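PDB 1VL1: 6-phosphogluconolactonase, which catalyses the hydrolysis of 6-phosphogluconolactone to 6-phosphogluconate, the second step of the oxidative stage of the pentose phosphate pathway. Local coordinates for residues Arg34-Met37 with Glu38-Leu41; Ser117-Ile120 with Glu121-Cys124; Phe195-Gly199 with Lys200-Asn204. All coordinates share one frame; numbering follows the deposited sequence.

Contact 1 (Arg34-Met37 with Glu38-Leu41); sequences RTKM and EKLL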
ATOM      1  N   ARG A  34      14.011  -4.633   2.135  1.00 26.84           N
ATOM      2  CA  ARG A  34      15.153  -4.062   2.838  1.00 27.01           C
ATOM      3  C   ARG A  34      16.175  -3.502   1.860  1.00 26.95           C
ATOM      4  O   ARG A  34      16.651  -2.360   2.028  1.00 26.13           O
ATOM      5  CB  ARG A  34      15.813  -5.074   3.788  1.00 27.10           C
ATOM      6  CG  ARG A  34      17.040  -4.489   4.500  1.00 28.98           C
ATOM      7  CD  ARG A  34      17.938  -5.499   5.152  1.00 30.18           C
ATOM      8  NE  ARG A  34      18.622  -6.333   4.154  1.00 32.65           N
ATOM      9  CZ  ARG A  34      19.692  -5.952   3.448  1.00 35.21           C
ATOM     10  NH1 ARG A  34      20.222  -4.729   3.562  1.00 38.01           N
ATOM     11  NH2 ARG A  34      20.237  -6.795   2.598  1.00 35.61           N
ATOM     12  N   THR A  35      16.554  -4.327   0.880  1.00 26.32           N
ATOM     13  CA  THR A  35      17.587  -3.950  -0.083  1.00 26.61           C
ATOM     14  C   THR A  35      17.209  -2.691  -0.846  1.00 26.44           C
ATOM     15  O   THR A  35      18.041  -1.788  -1.013  1.00 26.97           O
ATOM     16  CB  THR A  35      17.828  -5.116  -1.045  1.00 27.33           C
ATOM     17  OG1 THR A  35      18.480  -6.153  -0.311  1.00 28.62           O
ATOM     18  CG2 THR A  35      18.831  -4.751  -2.110  1.00 28.45           C
ATOM     19  N   LYS A  36      15.946  -2.625  -1.259  1.00 26.42           N
ATOM     20  CA  LYS A  36      15.451  -1.482  -2.018  1.00 27.35           C
ATOM     21  C   LYS A  36      15.438  -0.217  -1.196  1.00 27.35           C
ATOM     22  O   LYS A  36      15.857   0.826  -1.667  1.00 27.55           O
ATOM     23  CB  LYS A  36      14.060  -1.724  -2.559  1.00 28.48           C
ATOM     24  CG  LYS A  36      13.623  -0.630  -3.527  1.00 32.12           C
ATOM     25  CD  LYS A  36      14.376  -0.745  -4.839  1.00 37.54           C
ATOM     26  CE  LYS A  36      15.087   0.536  -5.246  1.00 39.28           C
ATOM     27  NZ  LYS A  36      15.876   0.389  -6.527  1.00 40.02           N
ATOM     28  N   MET A  37      14.951  -0.324   0.036  1.00 26.48           N
ATOM     29  CA  MET A  37      14.879   0.811   0.937  1.00 26.12           C
ATOM     30  C   MET A  37      16.274   1.311   1.247  1.00 24.57           C
ATOM     31  O   MET A  37      16.522   2.505   1.292  1.00 26.00           O
ATOM     32  CB  MET A  37      14.139   0.434   2.217  1.00 25.30           C
ATOM     33  CG  MET A  37      12.616   0.173   1.988  1.00 25.09           C
ATOM     34  SD  MET A  37      11.705  -0.262   3.508  1.00 31.27           S
ATOM     35  CE  MET A  37      11.992   1.228   4.412  1.00 32.35           C
ATOM     36  N   GLU A  38      17.202   0.400   1.480  1.00 24.52           N
ATOM     37  CA  GLU A  38      18.583   0.801   1.727  1.00 24.32           C
ATOM     38  C   GLU A  38      19.226   1.485   0.512  1.00 24.52           C
ATOM     39  O   GLU A  38      19.957   2.473   0.658  1.00 22.27           O
ATOM     40  CB  GLU A  38      19.396  -0.382   2.212  1.00 26.17           C
ATOM     41  CG  GLU A  38      19.095  -0.793   3.633  1.00 27.26           C
ATOM     42  CD  GLU A  38      19.700   0.144   4.672  1.00 35.83           C
ATOM     43  OE1 GLU A  38      19.539   1.383   4.590  1.00 38.93           O
ATOM     44  OE2 GLU A  38      20.376  -0.363   5.573  1.00 41.36           O
ATOM     45  N   LYS A  39      18.951   0.982  -0.684  1.00 24.17           N
ATOM     46  CA  LYS A  39      19.397   1.668  -1.903  1.00 26.12           C
ATOM     47  C   LYS A  39      18.816   3.096  -2.000  1.00 24.18           C
ATOM     48  O   LYS A  39      19.531   4.048  -2.295  1.00 27.13           O
ATOM     49  CB  LYS A  39      19.029   0.845  -3.168  1.00 25.74           C
ATOM     50  CG  LYS A  39      19.822  -0.460  -3.350  1.00 30.20           C
ATOM     51  CD  LYS A  39      19.364  -1.345  -4.584  1.00 31.60           C
ATOM     52  CE  LYS A  39      17.954  -1.925  -4.417  1.00 35.92           C
ATOM     53  NZ  LYS A  39      17.504  -3.043  -5.333  1.00 37.62           N
ATOM     54  N   LEU A  40      17.534   3.230  -1.705  1.00 24.57           N
ATOM     55  CA  LEU A  40      16.855   4.518  -1.815  1.00 23.49           C
ATOM     56  C   LEU A  40      17.535   5.501  -0.872  1.00 24.60           C
ATOM     57  O   LEU A  40      17.872   6.609  -1.260  1.00 24.04           O
ATOM     58  CB  LEU A  40      15.347   4.370  -1.564  1.00 24.28           C
ATOM     59  CG  LEU A  40      14.552   3.723  -2.729  1.00 24.23           C
ATOM     60  CD1 LEU A  40      13.209   3.263  -2.283  1.00 24.99           C
ATOM     61  CD2 LEU A  40      14.406   4.713  -3.852  1.00 27.72           C
ATOM     62  N   LEU A  41      17.820   5.041   0.343  1.00 23.95           N
ATOM     63  CA  LEU A  41      18.477   5.884   1.350  1.00 25.18           C
ATOM     64  C   LEU A  41      19.927   6.241   1.063  1.00 26.18           C
ATOM     65  O   LEU A  41      20.445   7.192   1.642  1.00 25.16           O
ATOM     66  CB  LEU A  41      18.313   5.250   2.742  1.00 24.58           C
ATOM     67  CG  LEU A  41      16.880   5.162   3.284  1.00 26.59           C
ATOM     68  CD1 LEU A  41      16.823   4.121   4.375  1.00 27.08           C
ATOM     69  CD2 LEU A  41      16.392   6.522   3.807  1.00 26.51           C
TER

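Contact 2 (Ser117-Ile120 with Glu121-Cys124); sequences SLPI and EKAC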
ATOM      1  N   SER A 117     -12.275  10.228  11.837  1.00 21.34           N
ATOM      2  CA  SER A 117     -13.149  10.950  12.735  1.00 21.94           C
ATOM      3  C   SER A 117     -13.868  12.110  12.057  1.00 22.20           C
ATOM      4  O   SER A 117     -14.895  12.605  12.565  1.00 22.72           O
ATOM      5  CB  SER A 117     -12.372  11.514  13.902  1.00 22.65           C
ATOM      6  OG  SER A 117     -11.625  12.682  13.612  1.00 22.53           O
ATOM      7  N   LEU A 118     -13.291  12.535  10.929  1.00 22.58           N
ATOM      8  CA  LEU A 118     -13.888  13.594  10.087  1.00 23.22           C
ATOM      9  C   LEU A 118     -14.935  13.040   9.124  1.00 23.28           C
ATOM     10  O   LEU A 118     -14.871  11.873   8.737  1.00 23.40           O
ATOM     11  CB  LEU A 118     -12.789  14.252   9.242  1.00 24.15           C
ATOM     12  CG  LEU A 118     -11.666  14.999   9.985  1.00 26.02           C
ATOM     13  CD1 LEU A 118     -10.636  15.478   8.966  1.00 28.62           C
ATOM     14  CD2 LEU A 118     -12.143  16.102  10.901  1.00 27.64           C
ATOM     15  N   PRO A 119     -15.850  13.879   8.651  1.00 23.09           N
ATOM     16  CA  PRO A 119     -16.759  13.439   7.590  1.00 22.08           C
ATOM     17  C   PRO A 119     -15.924  12.950   6.403  1.00 21.49           C
ATOM     18  O   PRO A 119     -14.830  13.413   6.182  1.00 22.54           O
ATOM     19  CB  PRO A 119     -17.577  14.714   7.239  1.00 22.72           C
ATOM     20  CG  PRO A 119     -17.438  15.577   8.461  1.00 22.10           C
ATOM     21  CD  PRO A 119     -16.072  15.285   9.021  1.00 22.63           C
ATOM     22  N   ILE A 120     -16.393  11.929   5.703  1.00 21.04           N
ATOM     23  CA  ILE A 120     -15.518  11.226   4.796  1.00 21.26           C
ATOM     24  C   ILE A 120     -14.858  12.104   3.742  1.00 19.58           C
ATOM     25  O   ILE A 120     -13.666  11.927   3.440  1.00 20.20           O
ATOM     26  CB  ILE A 120     -16.269  10.024   4.136  1.00 20.02           C
ATOM     27  CG1 ILE A 120     -15.286   9.018   3.586  1.00 21.17           C
ATOM     28  CG2 ILE A 120     -17.364  10.533   3.169  1.00 22.69           C
ATOM     29  CD1 ILE A 120     -15.843   7.686   3.090  1.00 21.44           C
ATOM     30  N   GLU A 121     -15.603  13.070   3.201  1.00 22.47           N
ATOM     31  CA  GLU A 121     -14.983  13.971   2.204  1.00 23.37           C
ATOM     32  C   GLU A 121     -13.855  14.784   2.818  1.00 22.57           C
ATOM     33  O   GLU A 121     -12.786  14.988   2.211  1.00 22.12           O
ATOM     34  CB  GLU A 121     -16.014  14.892   1.565  1.00 24.17           C
ATOM     35  CG  GLU A 121     -15.407  16.035   0.750  1.00 25.86           C
ATOM     36  CD  GLU A 121     -16.428  16.753  -0.092  1.00 26.88           C
ATOM     37  OE1 GLU A 121     -16.810  16.189  -1.142  1.00 35.51           O
ATOM     38  OE2 GLU A 121     -16.810  17.876   0.288  1.00 33.77           O
ATOM     39  N   LYS A 122     -14.062  15.212   4.051  1.00 20.67           N
ATOM     40  CA  LYS A 122     -13.066  16.033   4.741  1.00 21.24           C
ATOM     41  C   LYS A 122     -11.834  15.170   5.075  1.00 21.49           C
ATOM     42  O   LYS A 122     -10.680  15.643   5.037  1.00 22.03           O
ATOM     43  CB  LYS A 122     -13.638  16.628   6.013  1.00 21.35           C
ATOM     44  CG  LYS A 122     -14.815  17.484   5.771  1.00 22.17           C
ATOM     45  CD  LYS A 122     -14.472  18.720   5.014  1.00 20.27           C
ATOM     46  CE  LYS A 122     -15.699  19.600   5.003  1.00 21.08           C
ATOM     47  NZ  LYS A 122     -15.598  20.874   4.233  1.00 20.04           N
ATOM     48  N   ALA A 123     -12.078  13.913   5.470  1.00 21.44           N
ATOM     49  CA  ALA A 123     -10.974  12.987   5.701  1.00 20.73           C
ATOM     50  C   ALA A 123     -10.124  12.822   4.445  1.00 22.08           C
ATOM     51  O   ALA A 123      -8.890  12.849   4.486  1.00 21.82           O
ATOM     52  CB  ALA A 123     -11.540  11.631   6.146  1.00 21.32           C
ATOM     53  N   CYS A 124     -10.787  12.708   3.307  1.00 22.09           N
ATOM     54  CA  CYS A 124     -10.079  12.619   2.010  0.50 21.57           C
ATOM     55  C   CYS A 124      -9.233  13.850   1.724  1.00 20.89           C
ATOM     56  O   CYS A 124      -8.059  13.716   1.355  1.00 19.60           O
ATOM     57  CB  CYS A 124     -11.013  12.430   0.828  0.50 21.49           C
ATOM     58  SG  CYS A 124     -11.860  10.856   0.674  0.50 19.05           S
TER

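Contact 3 (Phe195-Gly199 with Lys200-Asn204); sequences FLIRG and KEKIN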
ATOM      1  N   PHE A 195       3.681  -5.731  -5.369  1.00 22.07           N
ATOM      2  CA  PHE A 195       2.443  -6.415  -4.986  1.00 21.54           C
ATOM      3  C   PHE A 195       2.819  -7.686  -4.213  1.00 21.86           C
ATOM      4  O   PHE A 195       3.688  -8.421  -4.640  1.00 22.28           O
ATOM      5  CB  PHE A 195       1.637  -6.859  -6.231  1.00 21.70           C
ATOM      6  CG  PHE A 195       0.917  -5.720  -6.907  1.00 22.43           C
ATOM      7  CD1 PHE A 195      -0.356  -5.334  -6.468  1.00 23.95           C
ATOM      8  CD2 PHE A 195       1.475  -5.089  -8.011  1.00 25.54           C
ATOM      9  CE1 PHE A 195      -1.023  -4.300  -7.076  1.00 23.72           C
ATOM     10  CE2 PHE A 195       0.769  -4.063  -8.631  1.00 26.20           C
ATOM     11  CZ  PHE A 195      -0.422  -3.680  -8.178  1.00 23.88           C
ATOM     12  N   LEU A 196       2.109  -7.960  -3.122  1.00 21.70           N
ATOM     13  CA  LEU A 196       2.369  -9.127  -2.279  1.00 22.58           C
ATOM     14  C   LEU A 196       1.115  -9.969  -2.272  1.00 22.17           C
ATOM     15  O   LEU A 196       0.104  -9.525  -1.723  1.00 21.93           O
ATOM     16  CB  LEU A 196       2.673  -8.670  -0.857  1.00 22.31           C
ATOM     17  CG  LEU A 196       4.036  -8.160  -0.498  1.00 27.27           C
ATOM     18  CD1 LEU A 196       4.706  -7.387  -1.513  1.00 31.06           C
ATOM     19  CD2 LEU A 196       4.019  -7.520   0.874  1.00 24.73           C
ATOM     20  N   ILE A 197       1.159 -11.122  -2.925  1.00 21.84           N
ATOM     21  CA  ILE A 197      -0.007 -11.974  -3.091  1.00 22.04           C
ATOM     22  C   ILE A 197       0.364 -13.405  -2.817  1.00 23.08           C
ATOM     23  O   ILE A 197       1.517 -13.817  -3.059  1.00 22.81           O
ATOM     24  CB  ILE A 197      -0.677 -11.850  -4.470  1.00 22.14           C
ATOM     25  CG1 ILE A 197       0.270 -12.230  -5.647  1.00 21.29           C
ATOM     26  CG2 ILE A 197      -1.259 -10.447  -4.672  1.00 24.26           C
ATOM     27  CD1 ILE A 197      -0.549 -12.584  -6.858  1.00 23.17           C
ATOM     28  N   ARG A 198      -0.611 -14.192  -2.360  1.00 22.22           N
ATOM     29  CA  ARG A 198      -0.394 -15.599  -2.104  1.00 23.91           C
ATOM     30  C   ARG A 198      -1.634 -16.400  -2.454  1.00 24.20           C
ATOM     31  O   ARG A 198      -2.775 -15.933  -2.220  1.00 23.86           O
ATOM     32  CB  ARG A 198      -0.021 -15.864  -0.642  1.00 24.30           C
ATOM     33  CG  ARG A 198       1.261 -15.178  -0.178  1.00 25.49           C
ATOM     34  CD  ARG A 198       1.521 -15.353   1.283  1.00 28.34           C
ATOM     35  NE  ARG A 198       2.153 -16.621   1.577  1.00 32.50           N
ATOM     36  CZ  ARG A 198       2.829 -16.873   2.707  1.00 34.94           C
ATOM     37  NH1 ARG A 198       2.967 -15.948   3.657  1.00 37.37           N
ATOM     38  NH2 ARG A 198       3.373 -18.046   2.881  1.00 34.91           N
ATOM     39  N   GLY A 199      -1.413 -17.586  -3.007  1.00 24.08           N
ATOM     40  CA  GLY A 199      -2.459 -18.564  -3.182  1.00 23.80           C
ATOM     41  C   GLY A 199      -3.071 -18.590  -4.569  1.00 24.17           C
ATOM     42  O   GLY A 199      -2.909 -17.677  -5.384  1.00 23.39           O
ATOM     43  N   LYS A 200      -3.827 -19.664  -4.807  1.00 24.54           N
ATOM     44  CA  LYS A 200      -4.333 -19.994  -6.151  1.00 25.79           C
ATOM     45  C   LYS A 200      -5.281 -18.954  -6.704  1.00 25.18           C
ATOM     46  O   LYS A 200      -5.208 -18.619  -7.874  1.00 24.48           O
ATOM     47  CB  LYS A 200      -5.007 -21.372  -6.150  1.00 26.48           C
ATOM     48  CG  LYS A 200      -3.984 -22.489  -6.087  1.00 29.66           C
ATOM     49  CD  LYS A 200      -4.556 -23.892  -6.165  1.00 28.30           C
ATOM     50  CE  LYS A 200      -3.412 -24.908  -6.161  1.00 30.50           C
ATOM     51  NZ  LYS A 200      -3.868 -26.296  -5.906  1.00 32.28           N
ATOM     52  N   GLU A 201      -6.177 -18.437  -5.886  1.00 25.06           N
ATOM     53  CA  GLU A 201      -7.153 -17.469  -6.416  1.00 25.10           C
ATOM     54  C   GLU A 201      -6.507 -16.190  -6.903  1.00 24.25           C
ATOM     55  O   GLU A 201      -6.904 -15.639  -7.944  1.00 24.08           O
ATOM     56  CB  GLU A 201      -8.224 -17.133  -5.382  1.00 27.18           C
ATOM     57  CG  GLU A 201      -9.494 -16.574  -5.980  1.00 32.11           C
ATOM     58  CD  GLU A 201     -10.291 -17.567  -6.833  1.00 38.48           C
ATOM     59  OE1 GLU A 201      -9.866 -18.733  -7.071  1.00 42.51           O
ATOM     60  OE2 GLU A 201     -11.398 -17.181  -7.269  1.00 43.34           O
ATOM     61  N   LYS A 202      -5.539 -15.687  -6.139  1.00 23.57           N
ATOM     62  CA  LYS A 202      -4.865 -14.459  -6.521  1.00 22.26           C
ATOM     63  C   LYS A 202      -3.930 -14.712  -7.704  1.00 21.50           C
ATOM     64  O   LYS A 202      -3.798 -13.873  -8.570  1.00 21.29           O
ATOM     65  CB  LYS A 202      -4.139 -13.834  -5.369  1.00 23.36           C
ATOM     66  CG  LYS A 202      -5.114 -13.450  -4.273  1.00 23.83           C
ATOM     67  CD  LYS A 202      -4.479 -12.685  -3.252  1.00 24.07           C
ATOM     68  CE  LYS A 202      -5.452 -12.421  -2.099  1.00 24.09           C
ATOM     69  NZ  LYS A 202      -4.753 -11.543  -1.133  1.00 24.46           N
ATOM     70  N   ILE A 203      -3.313 -15.890  -7.756  1.00 21.57           N
ATOM     71  CA  ILE A 203      -2.579 -16.285  -8.971  1.00 21.39           C
ATOM     72  C   ILE A 203      -3.505 -16.267 -10.196  1.00 21.58           C
ATOM     73  O   ILE A 203      -3.156 -15.772 -11.265  1.00 20.05           O
ATOM     74  CB  ILE A 203      -1.910 -17.680  -8.798  1.00 21.97           C
ATOM     75  CG1 ILE A 203      -0.754 -17.576  -7.811  1.00 22.85           C
ATOM     76  CG2 ILE A 203      -1.405 -18.151 -10.134  1.00 21.78           C
ATOM     77  CD1 ILE A 203      -0.307 -18.860  -7.274  1.00 25.73           C
ATOM     78  N   ASN A 204      -4.726 -16.740 -10.028  1.00 21.82           N
ATOM     79  CA  ASN A 204      -5.678 -16.735 -11.133  1.00 22.71           C
ATOM     80  C   ASN A 204      -5.893 -15.290 -11.580  1.00 22.09           C
ATOM     81  O   ASN A 204      -5.844 -14.969 -12.783  1.00 21.28           O
ATOM     82  CB  ASN A 204      -7.026 -17.348 -10.716  1.00 23.09           C
ATOM     83  CG  ASN A 204      -6.987 -18.827 -10.595  1.00 28.34           C
ATOM     84  OD1 ASN A 204      -6.221 -19.489 -11.273  1.00 30.00           O
ATOM     85  ND2 ASN A 204      -7.849 -19.374  -9.733  1.00 34.90           N
TER
HETATM   86  O   HOH W   1      -2.494  -9.469  -1.262  1.00 16.10           O
HETATM   87  O   HOH W   2      -5.258 -16.543  -3.232  1.00 19.64           O
HETATM   88  O   HOH W   3      -2.530 -13.133  -0.449  1.00 20.32           O

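Contact 1 (Arg34-Met37 with Glu38-Leu41)
Glu-38 donates its backbone N-H to the carbonyl oxygen of Arg-34, N to O 2.9 Å, the first of four successive i+4 to i N-H...O bonds that identify the stretch as regular alpha-helix. Its side chain leans back over the same turn: CG lies 3.3 Å from Arg-34 O and 4.1 Å from Arg-34 NH1, and the guanidinium and carboxylate planes stand 86° apart. The charged ends do not join, since Arg-34 NH1 and Glu-38 OE2 remain 4.8 Å apart; the guanidinium instead forms a salt bridge with Glu-31, one turn earlier. Lys-39 bonds through its N to Thr-35 O. Its chain, bent at chi3 (-67°), doubles back over the helix, so that CE reaches the methyl CG2 of Thr-35 at 3.8 Å and also meets CD and CE of Lys-36. The two lysine side chains cross at about a right angle and bring their NZ atoms within 4.0 Å of each other, a proximity of like charges that probably costs some energy. Leu-40 N bonds to Lys-36 O, while its CG packs against Lys-36 CE at 4.1 Å. With an alanine in place of Lys-36, the methylenes lying against Lys-39 and Leu-40 would be gone, which would probably uncover that flank of Leu-40 and leave the Lys-39 chain freer to turn. Leu-41 completes the series with its N on Met-37 O, and its CG sits 3.3 Å from that same oxygen. Met-37, Leu-40 and Leu-41 form the buried side of helix 25-43, all three touching Ile-47 of strand 47-51; Met-37 also meets Phe-69, and Arg-73 bonds to the carbonyl oxygen of Leu-41, so this face of the helix packs against strand 47-51 and the loop residue Phe-69.

Contact 2 (Ser117-Ile120 with Glu121-Cys124)
Pro-119 O takes two backbone N-H groups from the first turn of helix 120-134. The bond from Ala-123 N is 2.9 Å long and nearly straight, with an N-H...O angle of 165°; the one from Lys-122 N is weak, its angle only 118°. Pro-119 stands at the N-cap position, right before the helix, and the next carbonyl continues the helical pattern, Ile-120 O receiving Cys-124 N at 3.0 Å. Around this backbone frame the apolar contacts are modest. Leu-118 directs its CB toward the helix, where Leu-118 CB is 4.2 Å from Ala-123 CB, and its CD1 reaches Lys-122 O at 3.9 Å. On the proline ring, CD meets Lys-122 CB at 4.1 Å; beyond this point the lysine chain bends at chi2 (-67°) and carries NZ off from the loop. Ile-120 touches Phe-168 and Val-180, while Leu-118 O bonds to the hydroxyl of Tyr-83. Proline at the N-cap position offers no side-chain acceptor to the first-turn N-H groups; the contact across the two segments consists of main-chain helix bonds and hydrocarbon contact, without any salt bridge between them.

Contact 3 (Phe195-Gly199 with Lys200-Asn204)
Ile-197 and Lys-202 make the close side-chain contact at this strand-to-helix turn, their chains running alongside each other in opposing senses. Ile-197 CB lies 4.1 Å from Lys-202 CD, and its CD1 approaches Lys-202 O at 3.9 Å; with chi1 at 60° CG1 is flanked by both N and C, and CD1 ends beside Lys-202 CB as well. The backbone of Gly-199, at the N-cap, is also closely met. Its carbonyl oxygen accepts Ile-203 N at 3.0 Å, nearly along the C=O axis, and Ile-203 CG1 sits 3.2 Å from the same oxygen. The positive phi of Gly-199 (98°) would jam a side chain against the preceding carbonyl, so the backbone calls for glycine. This turn joins the first strand to the helix of the beta-alpha-beta unit of strand 192-198, helix 200-210 and strand 225-231; the axes of the short segments 195-198 and 200-204 run at 129° and approach to 7.1 Å. Val-230 of the last strand touches both Ile-197 and Ile-203, closing the apolar side. The polar side is instead spaced by water. One water donates to Arg-198 O and accepts from Lys-202 N, bridging strand end and helix start. The extended Lys-202 chain carries NZ back along the strand, where it donates to a water bound to Leu-196 O and, at 2.8 Å, to another that also accepts Arg-198 N. Met-145 O and a bound citrate also bond to NZ; four acceptors for three N-H probably share or alternate. Asn-204 ND2 makes a weak bond to Glu-201 OE1, whose carboxylate forms a salt bridge with Arg-205.

In the fold
All three contacts are local, each lying at a helix: contact 1 within helix 25-43, contacts 2 and 3 at the N-terminal ends of helices 120-134 and 200-210. None touches another. The centres of contacts 1 and 2 are 34 Å apart, on opposite sides of the chain's centre, and those of contacts 2 and 3 are 32 Å apart. Contacts 1 and 3 come nearest, about 10 Å between closest atoms, and helix 25-43 connects them because its Tyr-25 and Val-29 touch Leu-196. Contact 3 alone reaches a ligand: the side chain of Lys-202 comes about 3 Å from a citrate, nearest atoms, probably from crystallisation, which may mark a pocket for anions.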